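Local coordinates for glycosyl hydrolases family 31 family protein (Aspergillus niger, PDB 6DRU) that hydrolyses xyloglucan oligosaccharides, releasing alpha-xylose from the non-reducing terminal glucose, as a glycoside hydrolase of family 31, at residues R101-G106 with A222-D227; P145-Y150 with S183-A188. One frame throughout, in Å; residues are numbered along the deposited sequence.

Overall arrangement
Both contacts lie among the beta sheets formed by strands 10-14 to 216-222, away from the xylose pocket. Contact 2 is the more buried: it lies within the eight-stranded mixed sheet, at the edge where strand 149-151 borders 176-183, and relies on hydrogen bonds to a carboxylate, an amide and the backbone. Contact 1 is partly buried and ties the loop after strand 216-222 of that sheet to the four-stranded sheet containing 98-102, with one hydrogen bond from a side-chain amide and packing over a guanidinium. Their centres are 13 Å apart, and they meet directly: Arg101 NH2 lies 2.6 Å from Lys185 O, and Ala223 N 2.8 Å from Gly186 O.

Contact 1 of 2, residues R101-G106 with A222-D227; sequences RVNDDG and AAQPGD
Arg101 carries CG anti to its backbone N (chi1 158°) and bends at chi3, whereas in Gln224 the bend at chi2 (-61°) turns CD toward residues 102-104; the two side chains pass each other at a slant, their guanidinium and amide planes well turned apart. The amide end of Gln224 reaches the chain at the end of strand 98-102: NE2 donates to Val102 O over 3.0 Å, with an N-H...O angle of 153°. The acceptor lies practically in the amide plane, while the donor is somewhat tilted from the carbonyl plane of Val102. Asp104 OD1 lies over the face of this amide, 3.6 Å from Gln224 CD, the carboxylate and amide planes only moderately inclined.

The arrangement joins two beta sheets where strand 98-102 runs out into its turn and strand 216-222 into the loop before helix 228-239. That turn is type I, from Asn103 to Gly106; the loop makes a type II turn from Gln224 to Asp227, whose side chain caps the helix. At the strand ends, Arg101 CB and Ala222 CB pack at 4.2 Å, and Ala222 also touches Leu111 of strand 108-113.

Further out, Pro225 CD sits over one face of the Arg101 guanidinium, displaced toward its rim and 3.6 Å from CZ. NH2 of this group donates to the carbonyl O of Lys185.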
ATOM      1  N   ARG A 101     -39.695  -9.358   9.071  1.00 66.37           N
ATOM      2  CA  ARG A 101     -40.253 -10.646   9.455  1.00 53.90           C
ATOM      3  C   ARG A 101     -41.773 -10.557   9.493  1.00 65.81           C
ATOM      4  O   ARG A 101     -42.334  -9.591  10.019  1.00 56.62           O
ATOM      5  CB  ARG A 101     -39.734 -11.106  10.821  1.00 59.72           C
ATOM      6  CG  ARG A 101     -40.644 -12.133  11.488  1.00 64.86           C
ATOM      7  CD  ARG A 101     -39.985 -12.829  12.663  1.00 62.62           C
ATOM      8  NE  ARG A 101     -39.400 -11.889  13.614  1.00 62.26           N
ATOM      9  CZ  ARG A 101     -40.105 -11.101  14.415  1.00 60.88           C
ATOM     10  NH1 ARG A 101     -41.429 -11.132  14.377  1.00 61.55           N
ATOM     11  NH2 ARG A 101     -39.488 -10.277  15.251  1.00 65.65           N
ATOM     12  N   VAL A 102     -42.433 -11.569   8.940  1.00 66.58           N
ATOM     13  CA  VAL A 102     -43.886 -11.671   8.995  1.00 61.70           C
ATOM     14  C   VAL A 102     -44.244 -12.377  10.297  1.00 65.85           C
ATOM     15  O   VAL A 102     -43.961 -13.567  10.466  1.00 63.28           O
ATOM     16  CB  VAL A 102     -44.447 -12.419   7.781  1.00 52.73           C
ATOM     17  CG1 VAL A 102     -45.916 -12.742   7.990  1.00 57.19           C
ATOM     18  CG2 VAL A 102     -44.252 -11.600   6.522  1.00 56.73           C
ATOM     19  N   ASN A 103     -44.861 -11.645  11.219  1.00 71.55           N
ATOM     20  CA  ASN A 103     -45.217 -12.205  12.511  1.00 71.75           C
ATOM     21  C   ASN A 103     -46.434 -13.120  12.382  1.00 79.40           C
ATOM     22  O   ASN A 103     -47.078 -13.206  11.332  1.00 83.67           O
ATOM     23  CB  ASN A 103     -45.493 -11.093  13.521  1.00 60.31           C
ATOM     24  CG  ASN A 103     -44.395 -10.050  13.554  1.00 66.54           C
ATOM     25  OD1 ASN A 103     -43.210 -10.380  13.610  1.00 77.99           O
ATOM     26  ND2 ASN A 103     -44.783  -8.779  13.520  1.00 65.04           N
ATOM     27  N   ASP A 104     -46.751 -13.811  13.479  1.00 73.15           N
ATOM     28  CA  ASP A 104     -47.894 -14.715  13.471  1.00 72.86           C
ATOM     29  C   ASP A 104     -49.210 -13.960  13.341  1.00 75.57           C
ATOM     30  O   ASP A 104     -50.159 -14.473  12.738  1.00 74.52           O
ATOM     31  CB  ASP A 104     -47.893 -15.575  14.735  1.00 73.15           C
ATOM     32  CG  ASP A 104     -46.682 -16.486  14.822  1.00 92.32           C
ATOM     33  OD1 ASP A 104     -46.178 -16.912  13.761  1.00 96.61           O
ATOM     34  OD2 ASP A 104     -46.235 -16.779  15.953  1.00 95.37           O
ATOM     35  N   ASP A 105     -49.285 -12.748  13.890  1.00 76.43           N
ATOM     36  CA  ASP A 105     -50.502 -11.947  13.848  1.00 69.44           C
ATOM     37  C   ASP A 105     -50.674 -11.181  12.539  1.00 72.31           C
ATOM     38  O   ASP A 105     -51.504 -10.269  12.481  1.00 85.64           O
ATOM     39  CB  ASP A 105     -50.532 -10.970  15.029  1.00 72.23           C
ATOM     40  CG  ASP A 105     -49.415  -9.940  14.971  1.00 89.28           C
ATOM     41  OD1 ASP A 105     -48.477 -10.112  14.167  1.00 91.67           O
ATOM     42  OD2 ASP A 105     -49.480  -8.950  15.731  1.00 98.68           O
ATOM     43  N   GLY A 106     -49.918 -11.523  11.497  1.00 71.10           N
ATOM     44  CA  GLY A 106     -50.039 -10.887  10.206  1.00 68.89           C
ATOM     45  C   GLY A 106     -49.192  -9.642  10.018  1.00 69.10           C
ATOM     46  O   GLY A 106     -48.841  -9.314   8.880  1.00 81.04           O
ATOM     47  N   ALA A 222     -34.550 -15.085   9.881  1.00 55.57           N
ATOM     48  CA  ALA A 222     -35.526 -14.553  10.820  1.00 63.02           C
ATOM     49  C   ALA A 222     -36.227 -15.667  11.588  1.00 60.31           C
ATOM     50  O   ALA A 222     -36.388 -16.786  11.092  1.00 65.55           O
ATOM     51  CB  ALA A 222     -36.574 -13.703  10.097  1.00 53.42           C
ATOM     52  N   ALA A 223     -36.647 -15.344  12.810  1.00 49.18           N
ATOM     53  CA  ALA A 223     -37.445 -16.248  13.625  1.00 61.39           C
ATOM     54  C   ALA A 223     -38.383 -15.424  14.494  1.00 66.37           C
ATOM     55  O   ALA A 223     -38.129 -14.249  14.773  1.00 65.03           O
ATOM     56  CB  ALA A 223     -36.570 -17.158  14.493  1.00 63.28           C
ATOM     57  N   GLN A 224     -39.473 -16.054  14.922  1.00 63.57           N
ATOM     58  CA  GLN A 224     -40.439 -15.361  15.764  1.00 67.74           C
ATOM     59  C   GLN A 224     -39.803 -15.000  17.105  1.00 64.91           C
ATOM     60  O   GLN A 224     -38.975 -15.756  17.621  1.00 68.46           O
ATOM     61  CB  GLN A 224     -41.681 -16.223  15.980  1.00 60.33           C
ATOM     62  CG  GLN A 224     -42.447 -16.533  14.702  1.00 64.84           C
ATOM     63  CD  GLN A 224     -42.957 -15.283  14.013  1.00 67.43           C
ATOM     64  OE1 GLN A 224     -43.269 -14.286  14.664  1.00 65.78           O
ATOM     65  NE2 GLN A 224     -43.042 -15.330  12.689  1.00 67.26           N
ATOM     66  N   PRO A 225     -40.163 -13.854  17.688  1.00 61.78           N
ATOM     67  CA  PRO A 225     -39.445 -13.372  18.874  1.00 62.95           C
ATOM     68  C   PRO A 225     -39.572 -14.328  20.051  1.00 64.97           C
ATOM     69  O   PRO A 225     -40.576 -15.028  20.211  1.00 71.36           O
ATOM     70  CB  PRO A 225     -40.109 -12.023  19.170  1.00 52.04           C
ATOM     71  CG  PRO A 225     -41.430 -12.084  18.489  1.00 49.66           C
ATOM     72  CD  PRO A 225     -41.232 -12.930  17.273  1.00 53.97           C
ATOM     73  N   GLY A 226     -38.525 -14.353  20.877  1.00 64.96           N
ATOM     74  CA  GLY A 226     -38.423 -15.289  21.975  1.00 73.16           C
ATOM     75  C   GLY A 226     -38.056 -16.702  21.580  1.00 71.25           C
ATOM     76  O   GLY A 226     -37.731 -17.509  22.460  1.00 79.77           O
ATOM     77  N   ASP A 227     -38.081 -17.023  20.290  1.00 64.82           N
ATOM     78  CA  ASP A 227     -37.870 -18.389  19.819  1.00 78.30           C
ATOM     79  C   ASP A 227     -36.428 -18.541  19.331  1.00 69.94           C
ATOM     80  O   ASP A 227     -36.135 -18.606  18.135  1.00 68.82           O
ATOM     81  CB  ASP A 227     -38.888 -18.726  18.731  1.00 79.10           C
ATOM     82  CG  ASP A 227     -38.881 -20.189  18.349  1.00106.19           C
ATOM     83  OD1 ASP A 227     -37.797 -20.810  18.364  1.00104.00           O
ATOM     84  OD2 ASP A 227     -39.968 -20.719  18.030  1.00130.00           O
TER

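Contact 2 of 2, residues P145-Y150 with S183-A188; sequences PDEQIY and SNKGYA
Glu147 OE1 takes two hydrogen bonds from the 183-188 segment, one from Ser183 OG and one from Tyr187 OH, each 2.7 Å long. The setting is the edge of a mixed beta sheet: Ile149 and Ser183 form an antiparallel non-hydrogen-bonded pair, and Ser183 to Tyr187 is the hairpin turn linking strands 176-183 and 187-191. The serine approaches on the anti lone pair of OE1 and the tyrosine on the syn one, so the donors use separate sites on a single oxygen. The double grip would be expected to stabilise the carboxylate form. Lys185 NZ is hydrogen-bonded to Thr144 OG1 and makes only a long salt bridge to Glu147 OE2, 4.0 Å; OE2 accepts weakly from Thr144 N.

Ser183 OG, anti to its backbone N (chi1 176°), is both donor and acceptor, because Lys185 N bonds to it in an ST turn. Beside it Asn184 bridges to segment 145-150: its OD1 accepts from Gln148 N over 3.1 Å, Gln148 N standing 52° out of the carbonyl plane of the Asn184 side chain, and its backbone N gives a weak bond to Gln148 O. That same oxygen receives a CA-H...O contact from Ser183 CA. Gln148 runs across Asn184 at about a right angle, CG 3.3 Å from Asn184 ND2, while its NE2 is satisfied by Ser629 O.

On the hairpin itself, Ser183 CB rests 3.5 Å above the plane of the Tyr187 ring, offset toward the rim.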
ATOM      1  N   PRO A 145     -31.401   1.451  19.857  1.00 59.37           N
ATOM      2  CA  PRO A 145     -30.684   1.518  21.141  1.00 59.27           C
ATOM      3  C   PRO A 145     -31.038   0.389  22.094  1.00 55.60           C
ATOM      4  O   PRO A 145     -30.220   0.041  22.954  1.00 71.74           O
ATOM      5  CB  PRO A 145     -31.108   2.881  21.706  1.00 50.45           C
ATOM      6  CG  PRO A 145     -31.550   3.670  20.519  1.00 55.17           C
ATOM      7  CD  PRO A 145     -32.176   2.676  19.594  1.00 49.35           C
ATOM      8  N   ASP A 146     -32.225  -0.195  21.963  1.00 67.87           N
ATOM      9  CA  ASP A 146     -32.700  -1.228  22.871  1.00 76.91           C
ATOM     10  C   ASP A 146     -32.279  -2.635  22.462  1.00 78.34           C
ATOM     11  O   ASP A 146     -32.613  -3.596  23.166  1.00 83.08           O
ATOM     12  CB  ASP A 146     -34.229  -1.155  22.985  1.00 93.85           C
ATOM     13  CG  ASP A 146     -34.927  -1.369  21.650  1.00106.71           C
ATOM     14  OD1 ASP A 146     -35.062  -2.533  21.213  1.00103.29           O
ATOM     15  OD2 ASP A 146     -35.337  -0.363  21.031  1.00102.44           O
ATOM     16  N   GLU A 147     -31.559  -2.785  21.353  1.00 74.69           N
ATOM     17  CA  GLU A 147     -31.278  -4.104  20.808  1.00 67.90           C
ATOM     18  C   GLU A 147     -30.258  -4.842  21.670  1.00 67.80           C
ATOM     19  O   GLU A 147     -29.463  -4.243  22.396  1.00 67.58           O
ATOM     20  CB  GLU A 147     -30.762  -3.998  19.373  1.00 77.09           C
ATOM     21  CG  GLU A 147     -31.117  -5.188  18.498  1.00 74.46           C
ATOM     22  CD  GLU A 147     -30.797  -4.957  17.034  1.00 76.44           C
ATOM     23  OE1 GLU A 147     -30.718  -5.950  16.281  1.00 67.86           O
ATOM     24  OE2 GLU A 147     -30.610  -3.786  16.639  1.00 73.51           O
ATOM     25  N   GLN A 148     -30.296  -6.170  21.582  1.00 65.67           N
ATOM     26  CA  GLN A 148     -29.388  -7.034  22.320  1.00 67.66           C
ATOM     27  C   GLN A 148     -28.725  -8.009  21.359  1.00 65.55           C
ATOM     28  O   GLN A 148     -29.388  -8.587  20.492  1.00 63.41           O
ATOM     29  CB  GLN A 148     -30.126  -7.796  23.427  1.00 64.34           C
ATOM     30  CG  GLN A 148     -30.721  -6.899  24.498  1.00 64.07           C
ATOM     31  CD  GLN A 148     -31.318  -7.683  25.649  1.00 68.02           C
ATOM     32  OE1 GLN A 148     -30.882  -8.794  25.953  1.00 69.85           O
ATOM     33  NE2 GLN A 148     -32.328  -7.111  26.290  1.00 71.00           N
ATOM     34  N   ILE A 149     -27.416  -8.184  21.513  1.00 63.91           N
ATOM     35  CA  ILE A 149     -26.614  -9.014  20.621  1.00 59.01           C
ATOM     36  C   ILE A 149     -26.025 -10.158  21.433  1.00 51.61           C
ATOM     37  O   ILE A 149     -25.344  -9.922  22.439  1.00 57.85           O
ATOM     38  CB  ILE A 149     -25.504  -8.204  19.935  1.00 56.72           C
ATOM     39  CG1 ILE A 149     -26.096  -7.000  19.196  1.00 52.58           C
ATOM     40  CG2 ILE A 149     -24.711  -9.085  18.990  1.00 60.79           C
ATOM     41  CD1 ILE A 149     -27.153  -7.365  18.179  1.00 48.96           C
ATOM     42  N   TYR A 150     -26.280 -11.388  20.997  1.00 52.23           N
ATOM     43  CA  TYR A 150     -25.769 -12.586  21.649  1.00 56.38           C
ATOM     44  C   TYR A 150     -24.878 -13.356  20.686  1.00 63.23           C
ATOM     45  O   TYR A 150     -25.198 -13.487  19.501  1.00 58.23           O
ATOM     46  CB  TYR A 150     -26.909 -13.493  22.125  1.00 60.16           C
ATOM     47  CG  TYR A 150     -28.015 -12.771  22.859  1.00 60.47           C
ATOM     48  CD1 TYR A 150     -27.727 -11.870  23.875  1.00 57.04           C
ATOM     49  CD2 TYR A 150     -29.348 -12.990  22.534  1.00 56.37           C
ATOM     50  CE1 TYR A 150     -28.736 -11.209  24.547  1.00 68.10           C
ATOM     51  CE2 TYR A 150     -30.363 -12.333  23.200  1.00 57.90           C
ATOM     52  CZ  TYR A 150     -30.053 -11.444  24.207  1.00 65.99           C
ATOM     53  OH  TYR A 150     -31.063 -10.789  24.872  1.00 63.31           O
ATOM     54  N   SER A 183     -29.985 -11.658  17.492  1.00 52.91           N
ATOM     55  CA  SER A 183     -30.580 -10.453  18.043  1.00 61.59           C
ATOM     56  C   SER A 183     -31.922 -10.791  18.678  1.00 61.88           C
ATOM     57  O   SER A 183     -32.633 -11.692  18.223  1.00 62.06           O
ATOM     58  CB  SER A 183     -30.764  -9.382  16.965  1.00 57.97           C
ATOM     59  OG  SER A 183     -31.428  -8.245  17.484  1.00 61.21           O
ATOM     60  N   ASN A 184     -32.264 -10.063  19.743  1.00 63.73           N
ATOM     61  CA  ASN A 184     -33.554 -10.275  20.386  1.00 65.29           C
ATOM     62  C   ASN A 184     -34.723  -9.778  19.545  1.00 65.59           C
ATOM     63  O   ASN A 184     -35.874 -10.046  19.901  1.00 66.97           O
ATOM     64  CB  ASN A 184     -33.575  -9.614  21.767  1.00 52.50           C
ATOM     65  CG  ASN A 184     -33.282  -8.131  21.711  1.00 62.56           C
ATOM     66  OD1 ASN A 184     -32.847  -7.610  20.685  1.00 81.69           O
ATOM     67  ND2 ASN A 184     -33.520  -7.440  22.819  1.00 63.64           N
ATOM     68  N   LYS A 185     -34.462  -9.074  18.440  1.00 57.90           N
ATOM     69  CA  LYS A 185     -35.531  -8.721  17.514  1.00 53.33           C
ATOM     70  C   LYS A 185     -36.060  -9.924  16.748  1.00 65.42           C
ATOM     71  O   LYS A 185     -37.086  -9.802  16.070  1.00 74.44           O
ATOM     72  CB  LYS A 185     -35.051  -7.659  16.524  1.00 53.26           C
ATOM     73  CG  LYS A 185     -35.045  -6.251  17.085  1.00 66.33           C
ATOM     74  CD  LYS A 185     -34.887  -5.221  15.983  1.00 67.63           C
ATOM     75  CE  LYS A 185     -34.888  -3.812  16.548  1.00 77.06           C
ATOM     76  NZ  LYS A 185     -34.332  -2.823  15.584  1.00 80.00           N
ATOM     77  N   GLY A 186     -35.394 -11.071  16.836  1.00 57.81           N
ATOM     78  CA  GLY A 186     -35.855 -12.264  16.163  1.00 61.30           C
ATOM     79  C   GLY A 186     -35.156 -12.532  14.847  1.00 59.68           C
ATOM     80  O   GLY A 186     -35.803 -12.880  13.856  1.00 62.86           O
ATOM     81  N   TYR A 187     -33.835 -12.375  14.819  1.00 56.92           N
ATOM     82  CA  TYR A 187     -33.087 -12.719  13.621  1.00 65.32           C
ATOM     83  C   TYR A 187     -31.645 -13.024  13.991  1.00 60.78           C
ATOM     84  O   TYR A 187     -31.135 -12.554  15.010  1.00 62.18           O
ATOM     85  CB  TYR A 187     -33.145 -11.603  12.568  1.00 63.52           C
ATOM     86  CG  TYR A 187     -32.340 -10.367  12.902  1.00 60.52           C
ATOM     87  CD1 TYR A 187     -32.882  -9.352  13.679  1.00 66.08           C
ATOM     88  CD2 TYR A 187     -31.044 -10.205  12.421  1.00 53.67           C
ATOM     89  CE1 TYR A 187     -32.155  -8.215  13.979  1.00 63.87           C
ATOM     90  CE2 TYR A 187     -30.308  -9.072  12.719  1.00 47.48           C
ATOM     91  CZ  TYR A 187     -30.870  -8.080  13.498  1.00 59.49           C
ATOM     92  OH  TYR A 187     -30.148  -6.949  13.799  1.00 54.60           O
ATOM     93  N   ALA A 188     -31.001 -13.825  13.148  1.00 60.63           N
ATOM     94  CA  ALA A 188     -29.589 -14.140  13.272  1.00 61.15           C
ATOM     95  C   ALA A 188     -28.867 -13.686  12.010  1.00 62.07           C
ATOM     96  O   ALA A 188     -29.477 -13.509  10.952  1.00 58.82           O
ATOM     97  CB  ALA A 188     -29.365 -15.639  13.512  1.00 49.75           C
TER